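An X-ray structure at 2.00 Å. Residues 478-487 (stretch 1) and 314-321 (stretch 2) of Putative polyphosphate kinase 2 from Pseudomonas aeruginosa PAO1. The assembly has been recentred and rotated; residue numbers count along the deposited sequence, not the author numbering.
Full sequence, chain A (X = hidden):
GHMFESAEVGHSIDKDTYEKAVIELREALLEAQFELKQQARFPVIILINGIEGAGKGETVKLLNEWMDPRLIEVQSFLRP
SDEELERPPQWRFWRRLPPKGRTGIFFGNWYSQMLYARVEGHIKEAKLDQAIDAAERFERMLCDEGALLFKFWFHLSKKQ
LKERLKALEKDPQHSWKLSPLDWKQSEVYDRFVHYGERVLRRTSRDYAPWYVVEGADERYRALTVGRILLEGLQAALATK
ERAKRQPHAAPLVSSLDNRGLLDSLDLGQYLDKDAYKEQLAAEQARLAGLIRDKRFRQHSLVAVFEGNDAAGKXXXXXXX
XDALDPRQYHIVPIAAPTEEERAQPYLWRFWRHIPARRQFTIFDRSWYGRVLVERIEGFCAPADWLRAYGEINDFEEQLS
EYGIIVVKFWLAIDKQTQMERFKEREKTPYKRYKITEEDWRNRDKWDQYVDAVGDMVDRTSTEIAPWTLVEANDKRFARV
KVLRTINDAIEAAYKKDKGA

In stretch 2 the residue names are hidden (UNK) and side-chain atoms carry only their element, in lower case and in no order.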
ATOM      1  N   ALA A 478       2.620 -11.179  34.681  1.00 31.62           N
ATOM      2  CA  ALA A 478       2.797 -10.394  33.448  1.00 31.27           C
ATOM      3  C   ALA A 478       1.558 -10.442  32.535  1.00 31.59           C
ATOM      4  O   ALA A 478       1.032  -9.393  32.102  1.00 31.70           O
ATOM      5  CB  ALA A 478       4.057 -10.865  32.687  1.00 29.90           C
ATOM      6  N   ARG A 479       1.067 -11.647  32.240  1.00 31.94           N
ATOM      7  CA  ARG A 479      -0.103 -11.766  31.364  1.00 32.25           C
ATOM      8  C   ARG A 479      -1.346 -11.019  31.857  1.00 31.82           C
ATOM      9  O   ARG A 479      -2.019 -10.315  31.084  1.00 31.43           O
ATOM     10  CB  ARG A 479      -0.443 -13.220  31.077  1.00 32.57           C
ATOM     11  CG  ARG A 479       0.582 -13.959  30.195  1.00 34.13           C
ATOM     12  CD  ARG A 479       0.424 -15.451  30.403  1.00 34.73           C
ATOM     13  NE  ARG A 479       1.445 -16.196  29.664  1.00 38.78           N
ATOM     14  CZ  ARG A 479       1.622 -17.519  29.775  1.00 38.44           C
ATOM     15  NH1 ARG A 479       0.825 -18.237  30.555  1.00 39.70           N
ATOM     16  NH2 ARG A 479       2.578 -18.136  29.083  1.00 35.88           N
ATOM     17  N   VAL A 480      -1.661 -11.182  33.133  1.00 31.20           N
ATOM     18  CA  VAL A 480      -2.858 -10.570  33.711  1.00 31.08           C
ATOM     19  C   VAL A 480      -2.712  -9.059  33.756  1.00 30.92           C
ATOM     20  O   VAL A 480      -3.631  -8.338  33.443  1.00 30.91           O
ATOM     21  CB  VAL A 480      -3.167 -11.170  35.125  1.00 31.78           C
ATOM     22  CG1 VAL A 480      -4.327 -10.444  35.756  1.00 30.02           C
ATOM     23  CG2 VAL A 480      -3.420 -12.700  34.978  1.00 28.76           C
ATOM     24  N   LYS A 481      -1.537  -8.577  34.115  1.00 31.42           N
ATOM     25  CA  LYS A 481      -1.259  -7.141  34.125  1.00 30.99           C
ATOM     26  C   LYS A 481      -1.434  -6.482  32.723  1.00 30.72           C
ATOM     27  O   LYS A 481      -2.027  -5.406  32.593  1.00 29.48           O
ATOM     28  CB  LYS A 481       0.141  -6.903  34.690  1.00 31.39           C
ATOM     29  CG  LYS A 481       0.569  -5.477  34.691  1.00 31.23           C
ATOM     30  CD  LYS A 481       1.789  -5.236  35.532  1.00 31.76           C
ATOM     31  CE  LYS A 481       2.050  -3.715  35.728  1.00 34.10           C
ATOM     32  NZ  LYS A 481       2.917  -3.426  36.908  1.00 32.72           N
ATOM     33  N   VAL A 482      -0.994  -7.177  31.679  1.00 30.00           N
ATOM     34  CA  VAL A 482      -1.141  -6.691  30.304  1.00 29.47           C
ATOM     35  C   VAL A 482      -2.623  -6.548  29.972  1.00 28.75           C
ATOM     36  O   VAL A 482      -3.082  -5.489  29.515  1.00 27.45           O
ATOM     37  CB  VAL A 482      -0.420  -7.653  29.274  1.00 29.03           C
ATOM     38  CG1 VAL A 482      -0.917  -7.401  27.880  1.00 29.91           C
ATOM     39  CG2 VAL A 482       1.130  -7.486  29.333  1.00 27.82           C
ATOM     40  N   LEU A 483      -3.377  -7.610  30.234  1.00 28.15           N
ATOM     41  CA  LEU A 483      -4.806  -7.590  29.956  1.00 28.37           C
ATOM     42  C   LEU A 483      -5.475  -6.498  30.811  1.00 29.29           C
ATOM     43  O   LEU A 483      -6.201  -5.667  30.284  1.00 29.91           O
ATOM     44  CB  LEU A 483      -5.444  -8.953  30.224  1.00 28.97           C
ATOM     45  CG  LEU A 483      -5.460  -9.977  29.075  1.00 29.31           C
ATOM     46  CD1 LEU A 483      -5.446 -11.361  29.672  1.00 27.02           C
ATOM     47  CD2 LEU A 483      -6.672  -9.800  28.175  1.00 28.10           C
ATOM     48  N   ARG A 484      -5.183  -6.465  32.106  1.00 28.26           N
ATOM     49  CA  ARG A 484      -5.849  -5.483  32.980  1.00 28.43           C
ATOM     50  C   ARG A 484      -5.604  -4.030  32.539  1.00 27.72           C
ATOM     51  O   ARG A 484      -6.500  -3.204  32.607  1.00 26.09           O
ATOM     52  CB  ARG A 484      -5.392  -5.632  34.382  1.00 27.67           C
ATOM     53  CG  ARG A 484      -6.233  -4.888  35.396  1.00 29.63           C
ATOM     54  CD  ARG A 484      -5.719  -5.173  36.788  1.00 28.59           C
ATOM     55  NE  ARG A 484      -6.100  -6.473  37.323  1.00 29.75           N
ATOM     56  CZ  ARG A 484      -5.256  -7.451  37.694  1.00 29.33           C
ATOM     57  NH1 ARG A 484      -5.739  -8.566  38.218  1.00 23.73           N
ATOM     58  NH2 ARG A 484      -3.936  -7.346  37.496  1.00 30.25           N
ATOM     59  N   THR A 485      -4.380  -3.745  32.101  1.00 28.11           N
ATOM     60  CA  THR A 485      -4.018  -2.427  31.621  1.00 28.00           C
ATOM     61  C   THR A 485      -4.781  -2.018  30.373  1.00 29.41           C
ATOM     62  O   THR A 485      -5.280  -0.871  30.264  1.00 30.89           O
ATOM     63  CB  THR A 485      -2.526  -2.314  31.308  1.00 28.77           C
ATOM     64  OG1 THR A 485      -1.744  -2.653  32.460  1.00 22.96           O
ATOM     65  CG2 THR A 485      -2.191  -0.865  30.856  1.00 26.61           C
ATOM     66  N   ILE A 486      -4.814  -2.903  29.399  1.00 29.37           N
ATOM     67  CA  ILE A 486      -5.622  -2.677  28.220  1.00 30.33           C
ATOM     68  C   ILE A 486      -7.047  -2.310  28.626  1.00 30.64           C
ATOM     69  O   ILE A 486      -7.546  -1.280  28.225  1.00 32.26           O
ATOM     70  CB  ILE A 486      -5.585  -3.876  27.253  1.00 30.29           C
ATOM     71  CG1 ILE A 486      -4.176  -3.995  26.636  1.00 29.29           C
ATOM     72  CG2 ILE A 486      -6.581  -3.737  26.109  1.00 29.17           C
ATOM     73  CD1 ILE A 486      -4.007  -5.286  25.900  1.00 29.86           C
ATOM     74  N   ASN A 487      -7.669  -3.152  29.445  1.00 31.12           N
ATOM     75  CA  ASN A 487      -9.018  -2.955  29.919  1.00 30.77           C
ATOM     76  C   ASN A 487      -9.194  -1.652  30.688  1.00 30.76           C
ATOM     77  O   ASN A 487     -10.179  -0.947  30.467  1.00 29.48           O
ATOM     78  CB  ASN A 487      -9.439  -4.131  30.841  1.00 30.04           C
ATOM     79  CG  ASN A 487      -9.582  -5.485  30.086  1.00 30.17           C
ATOM     80  OD1 ASN A 487      -9.764  -5.512  28.872  1.00 25.83           O
ATOM     81  ND2 ASN A 487      -9.527  -6.602  30.828  1.00 25.01           N
ATOM     82  N   UNK A 314       5.413 -12.675  23.128  1.00 29.84           N
ATOM     83  CA  UNK A 314       4.557 -13.559  22.357  1.00 30.43           C
ATOM     84  C   UNK A 314       3.475 -14.183  23.209  1.00 30.43           C
ATOM     85  O   UNK A 314       2.313 -14.254  22.827  1.00 30.32           O
ATOM     86  N   UNK A 315       3.871 -14.624  24.385  1.00 31.41           N
ATOM     87  CA  UNK A 315       2.937 -15.235  25.288  1.00 31.68           C
ATOM     88  C   UNK A 315       1.914 -14.258  25.807  1.00 32.02           C
ATOM     89  O   UNK A 315       0.726 -14.581  25.823  1.00 32.51           O
ATOM     90  N   UNK A 316       2.366 -13.074  26.245  1.00 31.15           N
ATOM     91  CA  UNK A 316       1.415 -12.016  26.688  1.00 31.10           C
ATOM     92  C   UNK A 316       0.473 -11.632  25.569  1.00 30.83           C
ATOM     93  O   UNK A 316      -0.722 -11.425  25.787  1.00 32.02           O
ATOM     94  c   UNK A 316       2.126 -10.767  27.258  1.00 29.37           C
ATOM     95  N   UNK A 317       0.999 -11.516  24.363  1.00 30.97           N
ATOM     96  CA  UNK A 317       0.177 -11.110  23.226  1.00 30.27           C
ATOM     97  C   UNK A 317      -0.906 -12.155  22.959  1.00 29.90           C
ATOM     98  O   UNK A 317      -2.043 -11.813  22.654  1.00 29.71           O
ATOM     99  c   UNK A 317       2.720  -9.433  20.826  1.00 25.98           C
ATOM    100  c   UNK A 317       1.786  -9.601  21.959  1.00 30.43           C
ATOM    101  c   UNK A 317       1.058 -10.927  21.947  1.00 30.19           C
ATOM    102  c   UNK A 317       0.275 -11.051  20.661  1.00 31.66           C
ATOM    103  N   UNK A 318      -0.567 -13.423  23.066  1.00 29.64           N
ATOM    104  CA  UNK A 318      -1.552 -14.439  22.724  1.00 30.54           C
ATOM    105  C   UNK A 318      -2.674 -14.565  23.765  1.00 29.95           C
ATOM    106  O   UNK A 318      -3.776 -14.972  23.425  1.00 28.98           O
ATOM    107  c   UNK A 318      -1.608 -18.102  21.589  1.00 33.53           C
ATOM    108  c   UNK A 318      -0.917 -15.812  22.481  1.00 31.10           C
ATOM    109  c   UNK A 318      -2.252 -19.665  23.402  1.00 37.54           C
ATOM    110  n   UNK A 318      -2.378 -18.501  22.772  1.00 37.13           N
ATOM    111  c   UNK A 318      -1.663 -16.627  21.354  1.00 31.54           C
ATOM    112  n   UNK A 318      -2.996 -19.915  24.464  1.00 37.24           N
ATOM    113  n   UNK A 318      -1.376 -20.588  23.000  1.00 41.48           N
ATOM    114  N   UNK A 319      -2.390 -14.260  25.029  1.00 29.76           N
ATOM    115  CA  UNK A 319      -3.457 -14.271  26.045  1.00 29.83           C
ATOM    116  C   UNK A 319      -4.469 -13.105  25.811  1.00 29.01           C
ATOM    117  O   UNK A 319      -5.641 -13.190  26.216  1.00 27.46           O
ATOM    118  c   UNK A 319      -2.891 -14.251  27.459  1.00 29.86           C
ATOM    119  c   UNK A 319      -2.045 -15.500  27.886  1.00 31.51           C
ATOM    120  c   UNK A 319      -2.636 -16.768  27.348  1.00 33.39           C
ATOM    121  c   UNK A 319      -0.694 -18.212  26.792  1.00 35.69           C
ATOM    122  n   UNK A 319      -0.002 -19.311  27.061  1.00 34.34           N
ATOM    123  n   UNK A 319      -0.312 -17.436  25.789  1.00 36.71           N
ATOM    124  n   UNK A 319      -1.770 -17.926  27.525  1.00 35.13           N
ATOM    125  N   UNK A 320      -4.013 -12.039  25.159  1.00 28.68           N
ATOM    126  CA  UNK A 320      -4.929 -10.970  24.700  1.00 29.58           C
ATOM    127  C   UNK A 320      -5.742 -11.485  23.513  1.00 29.51           C
ATOM    128  O   UNK A 320      -6.964 -11.351  23.486  1.00 32.04           O
ATOM    129  c   UNK A 320      -5.046  -8.609  23.605  1.00 28.11           C
ATOM    130  c   UNK A 320      -4.131  -9.696  24.285  1.00 29.80           C
ATOM    131  c   UNK A 320      -3.396  -9.158  25.502  1.00 29.81           C
ATOM    132  N   UNK A 321      -5.084 -12.087  22.537  1.00 30.06           N
ATOM    133  CA  UNK A 321      -5.791 -12.523  21.317  1.00 29.82           C
ATOM    134  C   UNK A 321      -6.797 -13.618  21.658  1.00 29.97           C
ATOM    135  O   UNK A 321      -7.843 -13.680  21.028  1.00 30.39           O
ATOM    136  c   UNK A 321      -3.905 -11.854  19.672  1.00 29.65           C
ATOM    137  o   UNK A 321      -4.007 -14.064  20.520  1.00 29.67           O
ATOM    138  c   UNK A 321      -4.823 -12.979  20.125  1.00 28.22           C
TER
HETATM  139  O   HOH W   1      -1.174 -11.237  28.222  1.00 38.07           O

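Position 314 has backbone atoms alone and lies beyond the reach of stretch 1. With no side-chain atom to account for, it is Gly314, whose O accepts the backbone hydrogen bond from N of residue 318.

Position 315 is equally bare, but here the helix faces its neighbour: a CB would point toward stretch 1, and its carbonyl O lies 4.2 Å from NE of Arg479. The absence of side-chain atoms makes it Gly315. An ideal CB would fit, 3.6 Å from Arg479 NH2, so the glycine is not forced by crowding.

At position 316 a single carbon follows CA, which identifies alanine. Its CB is 4.0 Å from CG2 of Val482, and CG of Arg479 comes within 4.1 Å of its CA. Ala316 suits a place where the backbones come close: its CA is 4.9 Å from that of Arg479, and a methyl group fills little of that narrow space while still offering an apolar surface.

Position 317 carries four carbons, forked at the first, with one arm two carbons long. That is the pattern of isoleucine. The CA-to-CB bond of Ile317 points away from stretch 1, and the residue makes no contact with it; its buried, wholly apolar side chain belongs to the other side of the helix.

Position 318 has three carbons, a nitrogen, and then a carbon bearing two more nitrogens, a guanidinium on a long chain. Arg318 is out of reach of stretch 1; its NE and NH2 are hydrogen-bonded elsewhere in the structure, so a long polar side chain is put to use away from this contact.

Position 319 repeats this atom pattern, but its CA-to-CB bond points toward stretch 1, and its terminal group lies flat on the guanidinium of Arg479. It is Arg319. The two planar groups stack with centres 3.8 Å apart and planes at 24°, bringing Arg319 NH2 to 3.5 Å from Arg479 NH2. Both nitrogens are donors, so the pair is not hydrogen-bonded; flat packing brings the like charges together. The backbone O of Arg319 also lies 3.9 Å from CD1 of Leu483.

Position 320 shows one carbon carrying two others, the compact fork of valine. CG2 of Val320 is 3.9 Å from both Val482 CG1 and Ile486 CD1, and 4.2 Å from Leu483 CG. A short branched side chain thus meets three apolar residues without needing a long reach.

Position 321 has one carbon carrying an oxygen and a carbon, hence threonine. The CA-to-CB bond of Thr321 points away from stretch 1, and the short side chain is buried; its OG1 lies 3.1 Å from Arg318 O, within reach of the helix's own backbone, so the polar group need not be stranded.

The two helices cross at -51°, with axes 9.0 Å apart at closest approach. Val482, Leu483 and Ile486 pack around Val320, Val482 also reaches Ala316, and the arginine stack covers a more exposed part of the contact. No direct hydrogen bond joins the stretches. Instead, water 1 donates to Ala316 O at 2.5 Å and to Arg479 O at 3.1 Å, bridging two backbone carbonyls that cannot bond to each other.

Stretch 2, residues 314-321: GGAIRRVT
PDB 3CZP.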